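Local coordinates for uncharacterized protein TP-0789 domain-containing protein (Nitrosomonas europaea ATCC 19718, PDB 3BUU) that is of unknown function but belongs to the LolA superfamily, whose best-known members ferry lipoproteins across the periplasm, so it may bind a lipid-like ligand, at residues A31-A36 with E41-Y46; T98-N103 with L170-R175; N155-K160 with E177-I182; V58-T61 with S65-G68. One frame throughout, in Å; residues are numbered along the deposited sequence.

From the N terminus, contact 1 comes first and closes the short turn between strands 26-36 and 39-51. Contact 4 follows in series, closing the loop after strand 55-62, the next strand beside 39-51; the two contacts touch through Arg45, Tyr44 and Tyr46 with Ile60, Thr61 and Val58. Contact 2 then spans a long stretch of chain, joining the turn at 98-103 to strand 170-182, and its turn also packs against contact 1 through Thr98, Gly99 and Val101. Contact 3 crosses contact 2, since 155-160 lies between the latter's segments and 177-182 beyond them. Both use strand 170-182, so the interior turn is tied to the hairpin 158-164/170-182.

Contact 1. Residues A31-A36 with E41-Y46; sequences AIRTAA and EDLYRY
Ile32 carries its CD1 methyl up to the ring of Tyr46 at a slant, CD1 lying 3.6 Å from CE2. Its CG1 stands anti to the carbonyl carbon (chi1 -53°), which sends CD1 on toward that ring. A branched hydrocarbon suits this buried place, where Thr98 and Leu205 also pack on it. Behind the side chain the backbones are clasped: Ile32 N donates to Tyr44 O at 2.8 Å and Tyr44 N returns the bond to Ile32 O at 3.0 Å. This is the hydrogen-bonded pair of an antiparallel beta hairpin made by strands 26-36 and 39-51, within the large antiparallel framework expected of a LolA-like fold. Ala31 and Arg45 form the neighbouring non-hydrogen-bonded pair, with side chains on the other face of the sheet. The small methyl of Ala31 lets the Arg45 guanidinium lean in, CB to NH1 3.6 Å, while Arg45 NE is held in a salt bridge by Glu62. Leu43 CD1 lies 4.0 Å from Ala31 CB and, in the modelled conformer of Arg33, which has an alternative, probably covers one face of the Arg33 guanidinium. Toward the turn a water sits between the two strands, donating to Ile32 O and Asp42 O and accepting from Thr34 N. Beyond it Glu41 N bonds Thr34 O at 2.9 Å, and Glu41 CG runs alongside Thr34 CB at 3.7 Å.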
loop_
_atom_site.group_PDB
_atom_site.type_symbol
_atom_site.label_atom_id
_atom_site.label_comp_id
_atom_site.label_asym_id
_atom_site.label_seq_id
_atom_site.Cartn_x
_atom_site.Cartn_y
_atom_site.Cartn_z
ATOM N N ALA A 31 -3.640 2.315 10.838
ATOM C CA ALA A 31 -4.592 1.494 11.590
ATOM C C ALA A 31 -5.455 0.783 10.556
ATOM O O ALA A 31 -5.894 1.420 9.604
ATOM C CB ALA A 31 -5.471 2.358 12.456
ATOM N N ILE A 32 -5.650 -0.511 10.709
ATOM C CA ILE A 32 -6.404 -1.286 9.733
ATOM C C ILE A 32 -7.519 -1.996 10.500
ATOM O O ILE A 32 -7.262 -2.808 11.392
ATOM C CB ILE A 32 -5.562 -2.316 8.994
ATOM C CG1 ILE A 32 -4.343 -1.628 8.389
ATOM C CG2 ILE A 32 -6.408 -3.042 7.963
ATOM C CD1 ILE A 32 -3.429 -2.577 7.547
ATOM N N ARG A 33 -8.759 -1.682 10.140
ATOM C CA ARG A 33 -9.951 -2.286 10.743
ATOM C C ARG A 33 -10.639 -3.087 9.655
ATOM O O ARG A 33 -11.132 -2.517 8.682
ATOM C CB ARG A 33 -10.882 -1.176 11.251
ATOM C CG ARG A 33 -10.300 -0.329 12.390
ATOM C CD ARG A 33 -11.237 0.767 12.948
ATOM N NE ARG A 33 -10.751 1.360 14.198
ATOM C CZ ARG A 33 -9.781 2.271 14.266
ATOM N NH1 ARG A 33 -9.180 2.725 13.158
ATOM N NH2 ARG A 33 -9.418 2.737 15.455
ATOM N N THR A 34 -10.727 -4.400 9.842
ATOM C CA THR A 34 -11.365 -5.272 8.870
ATOM C C THR A 34 -12.609 -5.877 9.475
ATOM O O THR A 34 -12.555 -6.347 10.623
ATOM C CB THR A 34 -10.439 -6.399 8.441
ATOM O OG1 THR A 34 -9.259 -5.845 7.840
ATOM C CG2 THR A 34 -11.071 -7.337 7.471
ATOM N N ALA A 35 -13.702 -5.862 8.729
ATOM C CA ALA A 35 -14.907 -6.523 9.182
ATOM C C ALA A 35 -15.637 -7.085 8.011
ATOM O O ALA A 35 -15.545 -6.561 6.886
ATOM C CB ALA A 35 -15.797 -5.529 9.898
ATOM N N ALA A 36 -16.429 -8.097 8.293
ATOM C CA ALA A 36 -17.414 -8.634 7.380
ATOM C C ALA A 36 -18.664 -8.784 8.167
ATOM O O ALA A 36 -18.594 -8.816 9.392
ATOM C CB ALA A 36 -16.971 -9.988 6.813
ATOM N N GLU A 41 -12.461 -8.556 12.508
ATOM C CA GLU A 41 -11.107 -8.779 12.992
ATOM C C GLU A 41 -10.831 -7.813 14.143
ATOM O O GLU A 41 -11.429 -6.731 14.195
ATOM C CB GLU A 41 -10.104 -8.564 11.833
ATOM C CG GLU A 41 -10.370 -9.405 10.557
ATOM C CD GLU A 41 -10.317 -10.899 10.786
ATOM O OE1 GLU A 41 -9.496 -11.336 11.621
ATOM O OE2 GLU A 41 -11.106 -11.641 10.142
ATOM N N ASP A 42 -9.909 -8.180 15.038
ATOM C CA ASP A 42 -9.333 -7.229 15.969
ATOM C C ASP A 42 -8.674 -6.088 15.178
ATOM O O ASP A 42 -8.288 -6.243 14.021
ATOM C CB ASP A 42 -8.235 -7.916 16.774
ATOM C CG ASP A 42 -8.745 -9.044 17.646
ATOM O OD1 ASP A 42 -9.921 -9.010 18.088
ATOM O OD2 ASP A 42 -7.944 -9.967 17.890
ATOM N N LEU A 43 -8.519 -4.922 15.780
ATOM C CA LEU A 43 -7.862 -3.811 15.061
ATOM C C LEU A 43 -6.359 -4.155 14.921
ATOM O O LEU A 43 -5.807 -4.728 15.841
ATOM C CB LEU A 43 -8.053 -2.533 15.884
ATOM C CG LEU A 43 -7.115 -1.340 15.686
ATOM C CD1 LEU A 43 -7.356 -0.633 14.397
ATOM C CD2 LEU A 43 -7.250 -0.342 16.819
ATOM N N TYR A 44 -5.739 -3.839 13.786
ATOM C CA TYR A 44 -4.308 -3.950 13.621
ATOM C C TYR A 44 -3.735 -2.551 13.506
ATOM O O TYR A 44 -4.361 -1.656 12.905
ATOM C CB TYR A 44 -3.979 -4.749 12.348
ATOM C CG TYR A 44 -4.082 -6.259 12.499
ATOM C CD1 TYR A 44 -2.948 -7.026 12.443
ATOM C CD2 TYR A 44 -5.296 -6.911 12.786
ATOM C CE1 TYR A 44 -2.984 -8.408 12.595
ATOM C CE2 TYR A 44 -5.354 -8.292 12.948
ATOM C CZ TYR A 44 -4.185 -9.029 12.860
ATOM O OH TYR A 44 -4.221 -10.398 13.053
ATOM N N ARG A 45 -2.561 -2.336 14.079
ATOM C CA ARG A 45 -1.877 -1.057 13.907
ATOM C C ARG A 45 -0.421 -1.296 13.610
ATOM O O ARG A 45 0.168 -2.267 14.138
ATOM C CB ARG A 45 -2.002 -0.203 15.175
ATOM C CG ARG A 45 -3.392 0.263 15.544
ATOM C CD ARG A 45 -3.265 1.343 16.621
ATOM N NE ARG A 45 -4.528 1.627 17.283
ATOM C CZ ARG A 45 -5.330 2.626 16.934
ATOM N NH1 ARG A 45 -5.008 3.407 15.910
ATOM N NH2 ARG A 45 -6.465 2.839 17.587
ATOM N N TYR A 46 0.140 -0.414 12.780
ATOM C CA TYR A 46 1.508 -0.533 12.316
ATOM C C TYR A 46 2.186 0.809 12.336
ATOM O O TYR A 46 1.557 1.838 12.123
ATOM C CB TYR A 46 1.550 -1.007 10.852
ATOM C CG TYR A 46 0.862 -2.338 10.639
ATOM C CD1 TYR A 46 1.559 -3.521 10.690
ATOM C CD2 TYR A 46 -0.517 -2.403 10.383
ATOM C CE1 TYR A 46 0.922 -4.734 10.505
ATOM C CE2 TYR A 46 -1.144 -3.624 10.180
ATOM C CZ TYR A 46 -0.428 -4.761 10.247
ATOM O OH TYR A 46 -1.059 -5.969 10.063
HETATM O O HOH W 1 -8.575 -5.362 11.576
#

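Contact 2. Residues T98-N103 with L170-R175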
loop_
_atom_site.group_PDB
_atom_site.type_symbol
_atom_site.label_atom_id
_atom_site.label_comp_id
_atom_site.label_asym_id
_atom_site.label_seq_id
_atom_site.Cartn_x
_atom_site.Cartn_y
_atom_site.Cartn_z
ATOM N N THR A 98 -3.150 -8.540 6.468
ATOM C CA THR A 98 -4.331 -8.755 7.285
ATOM C C THR A 98 -5.540 -8.361 6.438
ATOM O O THR A 98 -5.436 -7.435 5.615
ATOM C CB THR A 98 -4.251 -7.965 8.603
ATOM O OG1 THR A 98 -5.382 -8.282 9.374
ATOM C CG2 THR A 98 -4.224 -6.484 8.377
ATOM N N GLY A 99 -6.665 -9.038 6.623
ATOM C CA GLY A 99 -7.856 -8.648 5.910
ATOM C C GLY A 99 -7.623 -8.601 4.413
ATOM O O GLY A 99 -7.080 -9.547 3.857
ATOM N N GLN A 100 -8.046 -7.509 3.798
ATOM C CA GLN A 100 -7.926 -7.319 2.371
ATOM C C GLN A 100 -6.650 -6.593 1.978
ATOM O O GLN A 100 -6.564 -6.084 0.870
ATOM C CB GLN A 100 -9.156 -6.550 1.864
ATOM C CG GLN A 100 -10.409 -7.358 1.992
ATOM C CD GLN A 100 -10.325 -8.600 1.142
ATOM O OE1 GLN A 100 -10.153 -8.511 -0.056
ATOM N NE2 GLN A 100 -10.488 -9.780 1.759
ATOM N N VAL A 101 -5.660 -6.551 2.885
ATOM C CA VAL A 101 -4.427 -5.804 2.682
ATOM C C VAL A 101 -3.292 -6.757 2.402
ATOM O O VAL A 101 -3.066 -7.701 3.180
ATOM C CB VAL A 101 -4.141 -4.936 3.907
ATOM C CG1 VAL A 101 -2.932 -4.035 3.646
ATOM C CG2 VAL A 101 -5.378 -4.073 4.262
ATOM N N ALA A 102 -2.578 -6.545 1.300
ATOM C CA ALA A 102 -1.379 -7.327 0.941
ATOM C C ALA A 102 -0.164 -6.668 1.607
ATOM O O ALA A 102 -0.148 -5.470 1.870
ATOM C CB ALA A 102 -1.207 -7.330 -0.537
ATOM N N ASN A 103 0.902 -7.441 1.796
ATOM C CA ASN A 103 2.143 -6.872 2.325
ATOM C C ASN A 103 2.588 -5.638 1.546
ATOM O O ASN A 103 2.960 -4.627 2.135
ATOM C CB ASN A 103 3.235 -7.932 2.291
ATOM C CG ASN A 103 3.039 -9.012 3.342
ATOM O OD1 ASN A 103 2.507 -8.751 4.415
ATOM N ND2 ASN A 103 3.485 -10.220 3.021
ATOM N N LEU A 170 -10.727 -10.314 -11.139
ATOM C CA LEU A 170 -10.819 -9.242 -10.160
ATOM C C LEU A 170 -10.747 -9.825 -8.766
ATOM O O LEU A 170 -11.536 -10.715 -8.429
ATOM C CB LEU A 170 -12.116 -8.472 -10.357
ATOM C CG LEU A 170 -12.364 -7.275 -9.432
ATOM C CD1 LEU A 170 -11.389 -6.140 -9.660
ATOM C CD2 LEU A 170 -13.756 -6.735 -9.594
ATOM N N LEU A 171 -9.851 -9.294 -7.946
ATOM C CA LEU A 171 -9.690 -9.768 -6.580
ATOM C C LEU A 171 -10.249 -8.824 -5.532
ATOM O O LEU A 171 -10.842 -9.283 -4.558
ATOM C CB LEU A 171 -8.243 -10.006 -6.288
ATOM C CG LEU A 171 -7.617 -11.131 -7.115
ATOM C CD1 LEU A 171 -6.135 -11.293 -6.725
ATOM C CD2 LEU A 171 -8.380 -12.452 -6.956
ATOM N N LYS A 172 -10.054 -7.522 -5.730
ATOM C CA LYS A 172 -10.495 -6.572 -4.730
ATOM C C LYS A 172 -10.475 -5.200 -5.370
ATOM O O LYS A 172 -9.933 -5.013 -6.451
ATOM C CB LYS A 172 -9.628 -6.622 -3.455
ATOM C CG LYS A 172 -8.209 -6.198 -3.650
ATOM C CD LYS A 172 -7.332 -6.365 -2.416
ATOM C CE LYS A 172 -5.955 -5.717 -2.586
ATOM N NZ LYS A 172 -5.075 -6.078 -1.453
ATOM N N THR A 173 -11.083 -4.257 -4.671
ATOM C CA THR A 173 -11.129 -2.890 -5.113
ATOM C C THR A 173 -10.715 -1.996 -3.953
ATOM O O THR A 173 -10.815 -2.383 -2.789
ATOM C CB THR A 173 -12.563 -2.509 -5.555
ATOM O OG1 THR A 173 -13.455 -2.710 -4.461
ATOM C CG2 THR A 173 -13.031 -3.323 -6.738
ATOM N N SER A 174 -10.216 -0.810 -4.263
ATOM C CA SER A 174 -9.915 0.163 -3.248
ATOM C C SER A 174 -10.521 1.509 -3.621
ATOM O O SER A 174 -10.755 1.798 -4.796
ATOM C CB SER A 174 -8.424 0.308 -3.022
ATOM O OG SER A 174 -7.851 0.861 -4.178
ATOM N N ARG A 175 -10.761 2.311 -2.603
ATOM C CA ARG A 175 -11.180 3.703 -2.745
ATOM C C ARG A 175 -10.308 4.564 -1.836
ATOM O O ARG A 175 -9.980 4.172 -0.726
ATOM C CB ARG A 175 -12.639 3.863 -2.249
ATOM C CG ARG A 175 -13.650 3.073 -2.960
ATOM C CD ARG A 175 -15.045 3.486 -2.481
ATOM N NE ARG A 175 -15.332 3.526 -1.033
ATOM C CZ ARG A 175 -15.720 2.476 -0.306
ATOM N NH1 ARG A 175 -15.782 1.260 -0.845
ATOM N NH2 ARG A 175 -16.018 2.632 0.975
#
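Lys172 stretches from its strand to the backbone carbonyl of Gln100, the third residue of the type II' beta turn from Thr98 to Val101. Gly99 fits the turn because its positive phi is easily adopted without a side chain. Lys172 itself stands in a classic beta bulge: it and Leu171 both face Phe163 on the adjoining strand. Its chi1 of 65° sets CG between the backbone N and the carbonyl carbon, and the chain is extended beyond, giving NZ the reach to meet Gln100 O, although the two CA atoms are 7.6 Å apart. Gln100 slides past it the other way, bent at chi2 (-63°), so that OE1 comes 3.9 Å from Lys172 CB, while its NE2 is hydrogen-bonded to Glu201. The ammonium is buried but well supplied, with a salt bridge to Asp105 and a hydrogen bond to Tyr144 OH. A leucine in place of Lys172 would probably leave the Asp105 carboxylate without its buried countercharge and Gln100 O without this donor. Ala102, small enough to admit the charged end, keeps its CB 4.2 Å from Lys172 NZ. The bond runs from Lys172 NZ to Gln100 O at 2.8 Å, the donor tilted 30° from the carbonyl plane.

Contact 3. Residues N155-K160 with E177-I182; sequences NFRPYK and ENFDNI
Phe179 lies flat against the side chain of Arg157, joining the loop that leads into strand 158-164 to strand 170-182, its hairpin partner; the CA atoms of Arg157 and Phe179 are 9.5 Å apart. Along 177-182 the chain first runs through Glu177 and Asn178, which bond through their backbones to Arg190 and Thr189 of strand 185-195. At Phe179 the side chain turns toward the other segment. Its CG, anti to the carbonyl carbon (chi1 -73°), starts the ring off so that one face receives Arg157. Near the root of the ring, Arg157 NH1 is 3.8 Å from CG; farther out, Arg157 CD rests 3.6 Å from CE1, a CH-pi contact over the face. At the far end the ring edge meets a polar atom, Phe179 CZ standing 3.6 Å from Pro158 O. An aromatic suits this position by giving the guanidinium a flat face, and Pro188 packs on it too. Arg157 suits its place by length, lying extended from CG to NE, and its backbone N is fixed by Asn155 OD1 in an Asx turn. With Arg157 replaced by an alanine, this face of Phe179 would probably lose its flat cover and the ring be freer to turn. The guanidinium and ring planes differ by only 7°, their centres 4.5 Å apart, in an off-centre cation-pi stack. Such stacking keeps the guanidinium N-H bonds roughly parallel to the ring, so the cation probably gains from the aromatic face while its N-H groups remain turned to where other acceptors could meet them.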
loop_
_atom_site.group_PDB
_atom_site.type_symbol
_atom_site.label_atom_id
_atom_site.label_comp_id
_atom_site.label_asym_id
_atom_site.label_seq_id
_atom_site.Cartn_x
_atom_site.Cartn_y
_atom_site.Cartn_z
ATOM N N ASN A 155 -7.207 17.096 -11.047
ATOM C CA ASN A 155 -6.182 17.360 -10.028
ATOM C C ASN A 155 -5.267 16.159 -9.794
ATOM O O ASN A 155 -4.464 16.206 -8.873
ATOM C CB ASN A 155 -6.826 17.798 -8.716
ATOM C CG ASN A 155 -7.811 16.801 -8.194
ATOM O OD1 ASN A 155 -7.893 15.665 -8.653
ATOM N ND2 ASN A 155 -8.612 17.243 -7.232
ATOM N N PHE A 156 -5.377 15.111 -10.619
ATOM C CA PHE A 156 -4.522 13.929 -10.536
ATOM C C PHE A 156 -4.684 13.139 -9.274
ATOM O O PHE A 156 -3.866 12.268 -8.981
ATOM C CB PHE A 156 -3.042 14.252 -10.817
ATOM C CG PHE A 156 -2.844 14.874 -12.167
ATOM C CD1 PHE A 156 -2.771 14.095 -13.321
ATOM C CD2 PHE A 156 -2.730 16.253 -12.270
ATOM C CE1 PHE A 156 -2.594 14.677 -14.577
ATOM C CE2 PHE A 156 -2.538 16.854 -13.517
ATOM C CZ PHE A 156 -2.476 16.078 -14.665
ATOM N N ARG A 157 -5.756 13.386 -8.522
ATOM C CA ARG A 157 -5.947 12.591 -7.311
ATOM C C ARG A 157 -6.275 11.139 -7.652
ATOM O O ARG A 157 -7.108 10.870 -8.519
ATOM C CB ARG A 157 -7.075 13.115 -6.460
ATOM C CG ARG A 157 -6.768 14.322 -5.667
ATOM C CD ARG A 157 -7.978 14.701 -4.856
ATOM N NE ARG A 157 -7.704 15.942 -4.221
ATOM C CZ ARG A 157 -8.537 16.487 -3.357
ATOM N NH1 ARG A 157 -9.685 15.874 -3.103
ATOM N NH2 ARG A 157 -8.223 17.627 -2.775
ATOM N N PRO A 158 -5.700 10.191 -6.895
ATOM C CA PRO A 158 -6.206 8.812 -7.035
ATOM C C PRO A 158 -7.640 8.761 -6.534
ATOM O O PRO A 158 -7.962 9.330 -5.478
ATOM C CB PRO A 158 -5.219 8.011 -6.163
ATOM C CG PRO A 158 -4.749 8.984 -5.115
ATOM C CD PRO A 158 -4.713 10.333 -5.809
ATOM N N TYR A 159 -8.463 7.986 -7.239
ATOM C CA TYR A 159 -9.867 7.878 -6.916
ATOM C C TYR A 159 -10.223 6.481 -6.442
ATOM O O TYR A 159 -10.780 6.314 -5.363
ATOM C CB TYR A 159 -10.704 8.297 -8.137
ATOM C CG TYR A 159 -12.182 8.062 -8.018
ATOM C CD1 TYR A 159 -12.931 8.651 -7.015
ATOM C CD2 TYR A 159 -12.830 7.255 -8.931
ATOM C CE1 TYR A 159 -14.293 8.425 -6.925
ATOM C CE2 TYR A 159 -14.177 7.020 -8.845
ATOM C CZ TYR A 159 -14.898 7.617 -7.861
ATOM O OH TYR A 159 -16.247 7.382 -7.745
ATOM N N LYS A 160 -9.923 5.465 -7.252
ATOM C CA LYS A 160 -10.224 4.097 -6.900
ATOM C C LYS A 160 -9.335 3.206 -7.732
ATOM O O LYS A 160 -8.717 3.640 -8.721
ATOM C CB LYS A 160 -11.725 3.789 -7.141
ATOM C CG LYS A 160 -12.129 3.655 -8.590
ATOM C CD LYS A 160 -13.621 3.386 -8.749
ATOM C CE LYS A 160 -13.968 3.132 -10.233
ATOM N NZ LYS A 160 -15.395 2.763 -10.379
ATOM N N GLU A 177 -9.944 8.098 0.220
ATOM C CA GLU A 177 -10.863 9.010 0.864
ATOM C C GLU A 177 -10.151 9.886 1.910
ATOM O O GLU A 177 -8.983 9.671 2.250
ATOM C CB GLU A 177 -12.040 8.245 1.496
ATOM C CG GLU A 177 -12.888 7.546 0.434
ATOM C CD GLU A 177 -14.217 7.031 0.855
ATOM O OE1 GLU A 177 -14.547 7.174 2.038
ATOM O OE2 GLU A 177 -14.915 6.433 -0.010
ATOM N N ASN A 178 -10.915 10.845 2.442
ATOM C CA ASN A 178 -10.483 11.645 3.602
ATOM C C ASN A 178 -9.186 12.416 3.321
ATOM O O ASN A 178 -8.182 12.244 3.990
ATOM C CB ASN A 178 -10.391 10.809 4.889
ATOM C CG ASN A 178 -11.728 10.300 5.351
ATOM O OD1 ASN A 178 -12.761 10.591 4.760
ATOM N ND2 ASN A 178 -11.719 9.554 6.435
ATOM N N PHE A 179 -9.234 13.215 2.275
ATOM C CA PHE A 179 -8.073 14.000 1.859
ATOM C C PHE A 179 -7.802 15.146 2.827
ATOM O O PHE A 179 -8.721 15.853 3.236
ATOM C CB PHE A 179 -8.229 14.515 0.432
ATOM C CG PHE A 179 -8.077 13.428 -0.618
ATOM C CD1 PHE A 179 -6.915 13.360 -1.367
ATOM C CD2 PHE A 179 -9.084 12.494 -0.862
ATOM C CE1 PHE A 179 -6.738 12.415 -2.322
ATOM C CE2 PHE A 179 -8.901 11.491 -1.855
ATOM C CZ PHE A 179 -7.712 11.475 -2.582
ATOM N N ASP A 180 -6.526 15.338 3.162
ATOM C CA ASP A 180 -6.111 16.359 4.129
ATOM C C ASP A 180 -4.784 16.959 3.681
ATOM O O ASP A 180 -3.973 16.287 3.069
ATOM C CB ASP A 180 -5.959 15.660 5.482
ATOM C CG ASP A 180 -5.761 16.619 6.625
ATOM O OD1 ASP A 180 -6.319 17.727 6.580
ATOM O OD2 ASP A 180 -5.046 16.258 7.578
ATOM N N ASN A 181 -4.559 18.238 4.014
ATOM C CA ASN A 181 -3.338 18.944 3.608
ATOM C C ASN A 181 -2.159 18.468 4.484
ATOM O O ASN A 181 -2.090 18.764 5.686
ATOM C CB ASN A 181 -3.523 20.473 3.704
ATOM C CG ASN A 181 -2.244 21.216 3.390
ATOM O OD1 ASN A 181 -1.483 20.792 2.507
ATOM N ND2 ASN A 181 -1.982 22.302 4.086
ATOM N N ILE A 182 -1.251 17.692 3.887
ATOM C CA ILE A 182 -0.148 17.064 4.585
ATOM C C ILE A 182 1.071 17.199 3.688
ATOM O O ILE A 182 1.063 16.670 2.572
ATOM C CB ILE A 182 -0.467 15.584 4.872
ATOM C CG1 ILE A 182 -1.666 15.413 5.818
ATOM C CG2 ILE A 182 0.771 14.862 5.397
ATOM C CD1 ILE A 182 -2.237 14.014 5.815
#

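Contact 4. Residues V58-T61 with S65-G68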
loop_
_atom_site.group_PDB
_atom_site.type_symbol
_atom_site.label_atom_id
_atom_site.label_comp_id
_atom_site.label_asym_id
_atom_site.label_seq_id
_atom_site.Cartn_x
_atom_site.Cartn_y
_atom_site.Cartn_z
ATOM N N VAL A 58 8.084 -2.260 8.419
ATOM C CA VAL A 58 6.712 -2.228 8.896
ATOM C C VAL A 58 6.690 -2.954 10.230
ATOM O O VAL A 58 6.976 -4.147 10.297
ATOM C CB VAL A 58 5.763 -2.908 7.911
ATOM C CG1 VAL A 58 4.330 -2.916 8.459
ATOM C CG2 VAL A 58 5.803 -2.177 6.539
HETATM N N MSE A 59 6.332 -2.226 11.276
HETATM C CA MSE A 59 6.361 -2.806 12.648
HETATM C C MSE A 59 4.951 -2.860 13.207
HETATM O O MSE A 59 4.293 -1.859 13.247
HETATM C CB MSE A 59 7.208 -1.918 13.536
HETATM C CG MSE A 59 8.714 -2.037 13.259
HETATM SE SE MSE A 59 9.899 -0.835 14.144
HETATM C CE MSE A 59 8.645 0.497 14.740
ATOM N N ILE A 60 4.498 -4.048 13.601
ATOM C CA ILE A 60 3.152 -4.218 14.165
ATOM C C ILE A 60 3.131 -3.795 15.609
ATOM O O ILE A 60 3.997 -4.188 16.395
ATOM C CB ILE A 60 2.597 -5.623 14.028
ATOM C CG1 ILE A 60 1.127 -5.675 14.486
ATOM C CG2 ILE A 60 3.423 -6.583 14.745
ATOM C CD1 ILE A 60 0.348 -6.731 13.839
ATOM N N THR A 61 2.151 -2.989 15.966
ATOM C CA THR A 61 2.040 -2.540 17.329
ATOM C C THR A 61 0.811 -3.143 18.041
ATOM O O THR A 61 0.788 -3.198 19.266
ATOM C CB THR A 61 2.027 -0.998 17.398
ATOM O OG1 THR A 61 0.915 -0.498 16.672
ATOM C CG2 THR A 61 3.305 -0.361 16.846
ATOM N N SER A 65 -1.137 -10.051 20.442
ATOM C CA SER A 65 -0.697 -11.398 20.025
ATOM C C SER A 65 0.348 -11.324 18.909
ATOM O O SER A 65 1.103 -12.280 18.703
ATOM C CB SER A 65 -1.884 -12.282 19.586
ATOM O OG SER A 65 -2.664 -11.674 18.566
ATOM N N GLU A 66 0.380 -10.205 18.180
ATOM C CA GLU A 66 1.249 -10.031 17.000
ATOM C C GLU A 66 2.319 -8.969 17.194
ATOM O O GLU A 66 3.242 -8.864 16.377
ATOM C CB GLU A 66 0.434 -9.693 15.729
ATOM C CG GLU A 66 -0.919 -10.402 15.598
ATOM C CD GLU A 66 -0.927 -11.473 14.528
ATOM O OE1 GLU A 66 -0.458 -11.195 13.401
ATOM O OE2 GLU A 66 -1.413 -12.590 14.813
ATOM N N ARG A 67 2.195 -8.182 18.266
ATOM C CA ARG A 67 3.103 -7.074 18.566
ATOM C C ARG A 67 4.543 -7.531 18.569
ATOM O O ARG A 67 4.877 -8.568 19.147
ATOM C CB ARG A 67 2.748 -6.430 19.903
ATOM C CG ARG A 67 3.531 -5.158 20.211
ATOM C CD ARG A 67 3.113 -4.613 21.577
ATOM N NE ARG A 67 1.701 -4.241 21.563
ATOM C CZ ARG A 67 0.881 -4.263 22.604
ATOM N NH1 ARG A 67 1.308 -4.652 23.798
ATOM N NH2 ARG A 67 -0.383 -3.904 22.435
ATOM N N GLY A 68 5.403 -6.785 17.888
ATOM C CA GLY A 68 6.795 -7.205 17.849
ATOM C C GLY A 68 7.186 -7.880 16.542
ATOM O O GLY A 68 8.383 -7.967 16.214
#
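Ile60 packs its CD1 methyl on the hydrocarbon base of Glu66, 3.5 Å from Glu66 CB, the two side chains crossing. This is the buried, close-fitting part of the contact: Ile60 has CG1 anti to the backbone N (chi1 -173°), and Glu66 lends only the root of a chain that bends at chi2. The solvent side, with Arg67 and Gly68 exposed, is held by polar bonds of unequal strength. Arg67 NE meets Thr61 O at 2.7 Å, nearly straight at 171°. The acceptor lies in the guanidinium plane, and the bend at chi3 (-63°) turns NE to it. A long, flexible arginine suits this spot, since its CG can also pass 3.5 Å from Thr61 O. Gly68 N reaches Ile60 O at 3.3 Å, a weak though straight bond. At Gly68 the backbone would jam a side chain against the carbonyl before it, so glycine belongs there. Residues 65-68 lie in the connection of the antiparallel hairpin made by strands 55-62 and 70-74. On one flank Thr61 bonds through its backbone to Arg45 of strand 39-51, whose Tyr44 also touches Ile60 and Glu66; on the other, Ile60 pairs with Gln69 at the approach to strand 70-74.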